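Local coordinates for 4-hydroxy-3-methylbut-2-enyl diphosphate reductase (Aquifex aeolicus, PDB 3DNF), which catalyses the reductive conversion of (E)-4-hydroxy-3-methylbut-2-enyl diphosphate into isopentenyl and dimethylallyl diphosphate, the last step of the non-mevalonate isoprenoid pathway, at residues B[14-19]-B[93-98]; B[163-169]-B[190-194]; B[23-27]-B[49-55]. All blocks are in the same frame, centred on the assembly; numbering follows the deposited sequence. Where two conformers were deposited one is given.

Contact 1. Residues B[14-19]-B[93-98]; sequences FGVKRA and DATCPY. With F3S (Fe3-s4 cluster), chain E.
The first turns of helix 14-26 pack on the loop from strand 90-93 to helix 97-111. Gly15 faces Cys96 (CA to CA 4.7 Å) and Ala19 faces Ala94 (5.0 Å). Gly15 forms a hollow filled by Cys96 SG, 3.6 Å from Gly15 CA; a CB there would clash with it. Ala19 CB meets Ala94 CB at 3.8 Å. Phe14 (chi1 t) reaches over the next helix start: its CE2 is 3.8 Å from Pro97 CG, its CD2 3.8 Å from Tyr98 CE2. Pro97 CD covers one guanidinium face of extended Arg18, 3.8 Å from Arg18 NH1. A water lies 2.7 Å from Arg18 NH1, 3.0 Å from Gly15 O and 2.8 Å from Ala94 O. Asp93 OD1 accepts from Thr95 N at 3.0 Å, an Asx turn. At the N-cap, Cys96 SG accepts from Tyr98 N at 3.5 Å. Cys96 SG binds F3S FE3 at 2.2 Å. One thiolate thus caps helix 97-111 and binds one iron, tying the 3Fe-4S cluster to that helix start.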
loop_
_atom_site.group_PDB
_atom_site.type_symbol
_atom_site.label_atom_id
_atom_site.label_comp_id
_atom_site.label_asym_id
_atom_site.label_seq_id
_atom_site.Cartn_x
_atom_site.Cartn_y
_atom_site.Cartn_z
ATOM N N PHE B 14 19.304 -19.032 -4.005
ATOM C CA PHE B 14 19.175 -20.146 -3.075
ATOM C C PHE B 14 18.275 -21.292 -3.588
ATOM O O PHE B 14 18.674 -22.468 -3.600
ATOM C CB PHE B 14 18.628 -19.612 -1.759
ATOM C CG PHE B 14 18.195 -20.690 -0.821
ATOM C CD1 PHE B 14 19.131 -21.404 -0.091
ATOM C CD2 PHE B 14 16.839 -20.999 -0.687
ATOM C CE1 PHE B 14 18.720 -22.429 0.776
ATOM C CE2 PHE B 14 16.410 -22.011 0.169
ATOM C CZ PHE B 14 17.335 -22.733 0.891
ATOM N N GLY B 15 17.067 -20.954 -4.017
ATOM C CA GLY B 15 16.095 -21.947 -4.462
ATOM C C GLY B 15 16.539 -22.729 -5.673
ATOM O O GLY B 15 16.323 -23.911 -5.748
ATOM N N VAL B 16 17.161 -22.076 -6.647
ATOM C CA VAL B 16 17.569 -22.809 -7.855
ATOM C C VAL B 16 18.776 -23.725 -7.545
ATOM O O VAL B 16 18.848 -24.861 -8.012
ATOM C CB VAL B 16 17.837 -21.838 -9.038
ATOM C CG1 VAL B 16 18.598 -22.526 -10.162
ATOM C CG2 VAL B 16 16.515 -21.264 -9.539
ATOM N N LYS B 17 19.716 -23.208 -6.769
ATOM C CA LYS B 17 20.853 -23.986 -6.305
ATOM C C LYS B 17 20.340 -25.247 -5.609
ATOM O O LYS B 17 20.804 -26.335 -5.889
ATOM C CB LYS B 17 21.677 -23.168 -5.298
ATOM C CG LYS B 17 22.732 -22.287 -5.872
ATOM C CD LYS B 17 23.636 -21.807 -4.744
ATOM C CE LYS B 17 25.073 -21.614 -5.218
ATOM N NZ LYS B 17 25.467 -20.184 -5.217
ATOM N N ARG B 18 19.373 -25.073 -4.722
ATOM C CA ARG B 18 18.765 -26.171 -3.957
ATOM C C ARG B 18 18.068 -27.171 -4.900
ATOM O O ARG B 18 18.257 -28.394 -4.752
ATOM C CB ARG B 18 17.760 -25.595 -2.954
ATOM C CG ARG B 18 16.895 -26.613 -2.264
ATOM C CD ARG B 18 16.052 -25.939 -1.192
ATOM N NE ARG B 18 15.232 -26.925 -0.484
ATOM C CZ ARG B 18 14.036 -27.353 -0.886
ATOM N NH1 ARG B 18 13.505 -26.913 -2.020
ATOM N NH2 ARG B 18 13.384 -28.235 -0.128
ATOM N N ALA B 19 17.291 -26.664 -5.867
ATOM C CA ALA B 19 16.615 -27.545 -6.860
ATOM C C ALA B 19 17.626 -28.400 -7.643
ATOM O O ALA B 19 17.413 -29.616 -7.832
ATOM C CB ALA B 19 15.726 -26.754 -7.793
ATOM N N ASP B 93 9.962 -32.910 -4.522
ATOM C CA ASP B 93 9.452 -31.546 -4.531
ATOM C C ASP B 93 10.604 -30.586 -4.314
ATOM O O ASP B 93 11.017 -30.397 -3.175
ATOM C CB ASP B 93 8.395 -31.310 -3.462
ATOM C CG ASP B 93 7.755 -29.926 -3.575
ATOM O OD1 ASP B 93 8.062 -29.220 -4.564
ATOM O OD2 ASP B 93 6.874 -29.611 -2.752
ATOM N N ALA B 94 11.036 -29.912 -5.387
ATOM C CA ALA B 94 12.106 -28.935 -5.286
ATOM C C ALA B 94 11.570 -27.491 -5.407
ATOM O O ALA B 94 12.323 -26.573 -5.687
ATOM C CB ALA B 94 13.204 -29.195 -6.322
ATOM N N THR B 95 10.267 -27.300 -5.202
ATOM C CA THR B 95 9.727 -25.951 -5.050
ATOM C C THR B 95 10.548 -25.130 -4.047
ATOM O O THR B 95 10.838 -25.587 -2.952
ATOM C CB THR B 95 8.263 -26.010 -4.534
ATOM O OG1 THR B 95 7.521 -26.849 -5.401
ATOM C CG2 THR B 95 7.636 -24.592 -4.544
ATOM N N CYS B 96 10.927 -23.910 -4.429
ATOM C CA CYS B 96 11.678 -23.037 -3.498
ATOM C C CYS B 96 10.882 -22.832 -2.190
ATOM O O CYS B 96 9.656 -22.601 -2.266
ATOM C CB CYS B 96 11.983 -21.678 -4.162
ATOM S SG CYS B 96 13.010 -20.593 -3.134
ATOM N N PRO B 97 11.545 -22.936 -1.009
ATOM C CA PRO B 97 10.918 -22.641 0.298
ATOM C C PRO B 97 10.211 -21.278 0.274
ATOM O O PRO B 97 9.152 -21.129 0.880
ATOM C CB PRO B 97 12.109 -22.651 1.259
ATOM C CG PRO B 97 13.024 -23.681 0.622
ATOM C CD PRO B 97 12.970 -23.317 -0.820
ATOM N N TYR B 98 10.738 -20.313 -0.488
ATOM C CA TYR B 98 10.108 -18.975 -0.541
ATOM C C TYR B 98 8.857 -18.946 -1.396
ATOM O O TYR B 98 7.971 -18.139 -1.182
ATOM C CB TYR B 98 11.091 -17.888 -0.963
ATOM C CG TYR B 98 12.321 -17.930 -0.080
ATOM C CD1 TYR B 98 12.203 -18.115 1.300
ATOM C CD2 TYR B 98 13.600 -17.842 -0.622
ATOM C CE1 TYR B 98 13.327 -18.200 2.119
ATOM C CE2 TYR B 98 14.727 -17.913 0.192
ATOM C CZ TYR B 98 14.575 -18.098 1.562
ATOM O OH TYR B 98 15.682 -18.163 2.390
HETATM FE FE1 F3S E . 14.151 -16.316 -4.603
HETATM FE FE3 F3S E . 13.527 -18.950 -4.449
HETATM FE FE4 F3S E . 15.090 -17.983 -6.091
HETATM S S1 F3S E . 12.077 -17.196 -4.475
HETATM S S2 F3S E . 15.025 -15.890 -6.669
HETATM S S3 F3S E . 15.549 -18.010 -3.972
HETATM S S4 F3S E . 14.013 -19.828 -6.516
HETATM O O HOH W 1 14.274 -25.294 -4.086
#

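Contact 2. Residues B[163-169]-B[190-194]; sequences AQTTQNE and NTICN. With F3S (Fe3-s4 cluster), chain E.
Two loops leave the C-terminal ends of neighbouring parallel strands 158-163 and 185-189, the usual active-site place in open alpha/beta folds. They bring Thr165 and Cys193 to the cluster. Ala163 lies opposite Thr191 (CA to CA 5.3 Å). Ala163 O accepts from Thr191 OG1 at 2.7 Å, and Ala163 CB meets Ile192 CG1 at 3.5 Å. Gln164 points away and opens a type I beta turn, closed by Gln167 N to Gln164 O at 2.9 Å. Thr165 lies beside Ile192 (CA to CA 4.4 Å). Thr165 O accepts from Cys193 N at 2.8 Å. Thr165 CB is 3.5 Å from F3S S1; Cys193 SG binds FE1. Thr165 OG1 is hydrogen-bonded to Glu126, the predicted proton donor. Asn168 OD1 caps helix 169-182 by accepting from Phe171 N. Glu169 CG packs on Ile192 CD1 at 4.1 Å. Helix 97-111 covers Thr165 and Thr191, Phe172 of helix 169-182 covers Ala163 and Ile192, and Asn190 ND2 is hydrogen-bonded to Ala180 O of the second subunit.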
loop_
_atom_site.group_PDB
_atom_site.type_symbol
_atom_site.label_atom_id
_atom_site.label_comp_id
_atom_site.label_asym_id
_atom_site.label_seq_id
_atom_site.Cartn_x
_atom_site.Cartn_y
_atom_site.Cartn_z
ATOM N N ALA B 163 2.765 -11.381 -3.226
ATOM C CA ALA B 163 3.535 -11.124 -4.444
ATOM C C ALA B 163 4.130 -12.403 -5.003
ATOM O O ALA B 163 4.510 -13.330 -4.267
ATOM C CB ALA B 163 4.668 -10.124 -4.187
ATOM N N GLN B 164 4.164 -12.465 -6.322
ATOM C CA GLN B 164 5.035 -13.416 -6.990
ATOM C C GLN B 164 6.458 -13.112 -6.479
ATOM O O GLN B 164 6.819 -11.954 -6.270
ATOM C CB GLN B 164 4.924 -13.209 -8.490
ATOM C CG GLN B 164 5.698 -14.233 -9.334
ATOM C CD GLN B 164 5.729 -13.856 -10.800
ATOM O OE1 GLN B 164 5.098 -12.882 -11.209
ATOM N NE2 GLN B 164 6.461 -14.625 -11.610
ATOM N N THR B 165 7.242 -14.154 -6.199
ATOM C CA THR B 165 8.577 -13.961 -5.557
ATOM C C THR B 165 9.489 -12.982 -6.302
ATOM O O THR B 165 10.280 -12.246 -5.684
ATOM C CB THR B 165 9.331 -15.287 -5.343
ATOM O OG1 THR B 165 9.574 -15.950 -6.607
ATOM C CG2 THR B 165 8.540 -16.241 -4.357
ATOM N N THR B 166 9.384 -12.998 -7.632
ATOM C CA THR B 166 10.187 -12.130 -8.514
ATOM C C THR B 166 9.501 -10.826 -8.909
ATOM O O THR B 166 10.004 -10.104 -9.762
ATOM C CB THR B 166 10.583 -12.890 -9.791
ATOM O OG1 THR B 166 9.386 -13.390 -10.401
ATOM C CG2 THR B 166 11.472 -14.055 -9.431
ATOM N N GLN B 167 8.370 -10.504 -8.286
ATOM C CA GLN B 167 7.661 -9.252 -8.595
ATOM C C GLN B 167 8.553 -8.033 -8.300
ATOM O O GLN B 167 9.180 -7.951 -7.258
ATOM C CB GLN B 167 6.348 -9.177 -7.790
ATOM C CG GLN B 167 5.613 -7.826 -7.919
ATOM C CD GLN B 167 5.200 -7.538 -9.328
ATOM O OE1 GLN B 167 4.634 -8.392 -10.018
ATOM N NE2 GLN B 167 5.507 -6.332 -9.793
ATOM N N ASN B 168 8.594 -7.085 -9.223
ATOM C CA ASN B 168 9.304 -5.850 -8.944
ATOM C C ASN B 168 8.609 -5.033 -7.848
ATOM O O ASN B 168 7.358 -5.002 -7.738
ATOM C CB ASN B 168 9.580 -5.026 -10.217
ATOM C CG ASN B 168 8.430 -4.122 -10.605
ATOM O OD1 ASN B 168 8.218 -3.059 -10.023
ATOM N ND2 ASN B 168 7.696 -4.528 -11.636
ATOM N N GLU B 169 9.425 -4.412 -7.016
ATOM C CA GLU B 169 8.957 -3.688 -5.822
ATOM C C GLU B 169 8.179 -2.441 -6.175
ATOM O O GLU B 169 7.220 -2.088 -5.485
ATOM C CB GLU B 169 10.137 -3.292 -4.944
ATOM C CG GLU B 169 10.861 -4.465 -4.259
ATOM C CD GLU B 169 11.819 -3.966 -3.179
ATOM O OE1 GLU B 169 12.313 -2.835 -3.277
ATOM O OE2 GLU B 169 12.097 -4.712 -2.223
ATOM N N ASN B 190 4.377 -9.498 2.496
ATOM C CA ASN B 190 5.367 -9.237 1.451
ATOM C C ASN B 190 6.213 -10.484 1.183
ATOM O O ASN B 190 7.152 -10.780 1.915
ATOM C CB ASN B 190 6.273 -8.055 1.792
ATOM C CG ASN B 190 7.221 -7.690 0.636
ATOM O OD1 ASN B 190 7.503 -8.510 -0.257
ATOM N ND2 ASN B 190 7.718 -6.494 0.660
ATOM N N THR B 191 5.871 -11.176 0.104
ATOM C CA THR B 191 6.565 -12.422 -0.242
ATOM C C THR B 191 7.609 -12.250 -1.377
ATOM O O THR B 191 8.060 -13.247 -1.976
ATOM C CB THR B 191 5.533 -13.451 -0.665
ATOM O OG1 THR B 191 4.664 -12.861 -1.623
ATOM C CG2 THR B 191 4.716 -13.979 0.538
ATOM N N ILE B 192 7.982 -11.001 -1.675
ATOM C CA ILE B 192 9.051 -10.715 -2.659
ATOM C C ILE B 192 10.375 -11.243 -2.135
ATOM O O ILE B 192 10.773 -10.929 -1.023
ATOM C CB ILE B 192 9.161 -9.202 -2.974
ATOM C CG1 ILE B 192 7.850 -8.730 -3.620
ATOM C CG2 ILE B 192 10.373 -8.903 -3.867
ATOM C CD1 ILE B 192 7.833 -7.229 -4.001
ATOM N N CYS B 193 11.067 -12.007 -2.969
ATOM C CA CYS B 193 12.357 -12.576 -2.578
ATOM C C CYS B 193 13.444 -11.549 -2.844
ATOM O O CYS B 193 13.437 -10.900 -3.905
ATOM C CB CYS B 193 12.595 -13.876 -3.367
ATOM S SG CYS B 193 14.235 -14.513 -3.105
ATOM N N ASN B 194 14.390 -11.400 -1.914
ATOM C CA ASN B 194 15.457 -10.396 -2.082
ATOM C C ASN B 194 16.636 -10.840 -2.966
ATOM O O ASN B 194 17.589 -10.057 -3.149
ATOM C CB ASN B 194 15.988 -9.881 -0.724
ATOM C CG ASN B 194 16.628 -10.986 0.136
ATOM O OD1 ASN B 194 16.800 -12.135 -0.288
ATOM N ND2 ASN B 194 16.968 -10.628 1.368
HETATM FE FE1 F3S E . 14.151 -16.316 -4.603
HETATM FE FE3 F3S E . 13.527 -18.950 -4.449
HETATM FE FE4 F3S E . 15.090 -17.983 -6.091
HETATM S S1 F3S E . 12.077 -17.196 -4.475
HETATM S S2 F3S E . 15.025 -15.890 -6.669
HETATM S S3 F3S E . 15.549 -18.010 -3.972
HETATM S S4 F3S E . 14.013 -19.828 -6.516
HETATM O O HOH W 2 12.592 -10.789 -6.543
HETATM O O HOH W 3 10.266 -5.688 -0.707
#

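Contact 3. Residues B[23-27]-B[49-55]; sequences AEESL and RLKNLGV
Val55 and Leu27 form the apolar centre, with Leu27 CG 3.9 Å from Val55 CG2. Ala23 points toward the same valine: its CB is 4.2 Å from Val55 CG1, and its O is 3.7 Å from Val55 CG2. The nearest CA pairs are Ala23 with Val55 at 6.9 Å and Leu27 with Gly54 at 7.5 Å. Leu27 (chi1 m, chi2 t) also covers the end of the other helix, with its CD1 3.6 Å from Leu53 O and its CD2 3.7 Å from Gly54 O. That helix, 44-53, stops in a Schellman motif. The positive phi of Gly54 (106°) makes the reversal; Val55 N returns to Leu50 O at 2.9 Å and Gly54 N to Lys51 O at 3.0 Å. The chain then enters strand 55-57, an outer strand of the parallel sheet of this lobe. The contact therefore joins the end of helix 14-26 to the helix-to-strand turn of an open alpha/beta unit. Ala23 and Ser26 also pack on Ile70 of that sheet. Farther out, the aliphatic part of Glu24 (chi1 m, chi2 t) crosses the gap: CG lies 3.9 Å from Leu53 CD1 and 3.7 Å from Leu50 CD2. Glu24 OE2 forms a salt bridge with Arg49, accepting from NH2 at 2.7 Å and NH1 at 2.9 Å at the guanidinium edge, near its plane. Arg49 NE is paired with Glu46.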
loop_
_atom_site.group_PDB
_atom_site.type_symbol
_atom_site.label_atom_id
_atom_site.label_comp_id
_atom_site.label_asym_id
_atom_site.label_seq_id
_atom_site.Cartn_x
_atom_site.Cartn_y
_atom_site.Cartn_z
ATOM N N ALA B 23 18.045 -32.441 -7.541
ATOM C CA ALA B 23 17.963 -33.189 -8.802
ATOM C C ALA B 23 19.161 -34.141 -8.895
ATOM O O ALA B 23 19.012 -35.335 -9.177
ATOM C CB ALA B 23 17.980 -32.197 -9.978
ATOM N N GLU B 24 20.341 -33.612 -8.618
ATOM C CA GLU B 24 21.550 -34.424 -8.704
ATOM C C GLU B 24 21.488 -35.548 -7.672
ATOM O O GLU B 24 21.807 -36.741 -7.987
ATOM C CB GLU B 24 22.772 -33.541 -8.542
ATOM C CG GLU B 24 23.034 -32.597 -9.742
ATOM C CD GLU B 24 24.121 -31.549 -9.406
ATOM O OE1 GLU B 24 24.534 -31.433 -8.222
ATOM O OE2 GLU B 24 24.537 -30.795 -10.312
ATOM N N GLU B 25 21.069 -35.203 -6.462
ATOM C CA GLU B 25 21.047 -36.207 -5.384
ATOM C C GLU B 25 20.025 -37.324 -5.630
ATOM O O GLU B 25 20.250 -38.470 -5.192
ATOM C CB GLU B 25 20.883 -35.570 -3.997
ATOM C CG GLU B 25 22.176 -34.914 -3.465
ATOM C CD GLU B 25 22.891 -35.694 -2.340
ATOM O OE1 GLU B 25 22.881 -36.948 -2.317
ATOM O OE2 GLU B 25 23.502 -35.023 -1.472
ATOM N N SER B 26 18.943 -37.023 -6.327
ATOM C CA SER B 26 17.880 -38.038 -6.612
ATOM C C SER B 26 18.364 -39.211 -7.439
ATOM O O SER B 26 17.763 -40.283 -7.408
ATOM C CB SER B 26 16.646 -37.448 -7.292
ATOM O OG SER B 26 16.896 -37.021 -8.630
ATOM N N LEU B 27 19.468 -39.035 -8.168
ATOM C CA LEU B 27 20.047 -40.137 -8.952
ATOM C C LEU B 27 20.426 -41.318 -8.038
ATOM O O LEU B 27 20.369 -42.432 -8.491
ATOM C CB LEU B 27 21.282 -39.642 -9.693
ATOM C CG LEU B 27 20.935 -38.692 -10.861
ATOM C CD1 LEU B 27 22.292 -38.004 -11.223
ATOM C CD2 LEU B 27 20.436 -39.484 -12.024
ATOM N N ARG B 49 24.276 -30.262 -19.076
ATOM C CA ARG B 49 25.174 -30.848 -18.054
ATOM C C ARG B 49 24.384 -31.873 -17.251
ATOM O O ARG B 49 24.829 -33.010 -17.048
ATOM C CB ARG B 49 25.690 -29.779 -17.082
ATOM C CG ARG B 49 26.635 -30.342 -16.013
ATOM C CD ARG B 49 27.022 -29.261 -14.982
ATOM N NE ARG B 49 25.878 -28.870 -14.154
ATOM C CZ ARG B 49 25.409 -29.588 -13.127
ATOM N NH1 ARG B 49 26.026 -30.719 -12.781
ATOM N NH2 ARG B 49 24.355 -29.157 -12.451
ATOM N N LEU B 50 23.168 -31.491 -16.859
ATOM C CA LEU B 50 22.363 -32.379 -16.033
ATOM C C LEU B 50 21.905 -33.578 -16.869
ATOM O O LEU B 50 21.865 -34.692 -16.368
ATOM C CB LEU B 50 21.144 -31.633 -15.494
ATOM C CG LEU B 50 21.406 -30.736 -14.269
ATOM C CD1 LEU B 50 20.219 -29.737 -14.130
ATOM C CD2 LEU B 50 21.603 -31.622 -12.983
ATOM N N LYS B 51 21.546 -33.342 -18.130
ATOM C CA LYS B 51 21.166 -34.452 -19.021
ATOM C C LYS B 51 22.305 -35.509 -19.103
ATOM O O LYS B 51 22.070 -36.723 -18.999
ATOM C CB LYS B 51 20.784 -33.914 -20.405
ATOM C CG LYS B 51 20.241 -34.999 -21.336
ATOM C CD LYS B 51 19.666 -34.375 -22.615
ATOM C CE LYS B 51 18.973 -35.428 -23.516
ATOM N NZ LYS B 51 19.873 -36.568 -23.913
ATOM N N ASN B 52 23.531 -35.030 -19.222
ATOM C CA ASN B 52 24.719 -35.916 -19.258
ATOM C C ASN B 52 24.889 -36.741 -17.963
ATOM O O ASN B 52 25.422 -37.850 -17.985
ATOM C CB ASN B 52 25.952 -35.098 -19.598
ATOM C CG ASN B 52 25.970 -34.690 -21.065
ATOM O OD1 ASN B 52 25.305 -35.319 -21.890
ATOM N ND2 ASN B 52 26.721 -33.667 -21.391
ATOM N N LEU B 53 24.429 -36.206 -16.840
ATOM C CA LEU B 53 24.405 -36.966 -15.565
ATOM C C LEU B 53 23.288 -37.983 -15.435
ATOM O O LEU B 53 23.325 -38.839 -14.521
ATOM C CB LEU B 53 24.267 -36.004 -14.370
ATOM C CG LEU B 53 25.377 -35.056 -13.982
ATOM C CD1 LEU B 53 24.927 -34.189 -12.807
ATOM C CD2 LEU B 53 26.675 -35.829 -13.653
ATOM N N GLY B 54 22.271 -37.872 -16.283
ATOM C CA GLY B 54 21.063 -38.694 -16.193
ATOM C C GLY B 54 19.804 -37.986 -15.656
ATOM O O GLY B 54 18.822 -38.643 -15.276
ATOM N N VAL B 55 19.854 -36.668 -15.560
ATOM C CA VAL B 55 18.687 -35.857 -15.173
ATOM C C VAL B 55 18.096 -35.201 -16.432
ATOM O O VAL B 55 18.663 -34.272 -16.975
ATOM C CB VAL B 55 19.075 -34.825 -14.067
ATOM C CG1 VAL B 55 17.890 -33.913 -13.774
ATOM C CG2 VAL B 55 19.579 -35.545 -12.799
#

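Contacts 1 and 2 share the iron-sulfur cluster, each supplying one cysteine ligand from a loop just before a helix. They touch where Tyr98 packs on Thr165 and Cys193. The centre of contact 3 is about 20 Å from the centre of the chain, against about 9 and 10 Å for contacts 1 and 2. It uses the far end of helix 14-26, whose start belongs to contact 1. Its centre is about 30 Å from that of contact 2. All three are partly buried. Contacts 1 and 2 add thiolate ligands and bridging waters to apolar packing; contact 3 has aliphatic packing and a salt bridge. Of the three, only contact 2 also meets the second subunit.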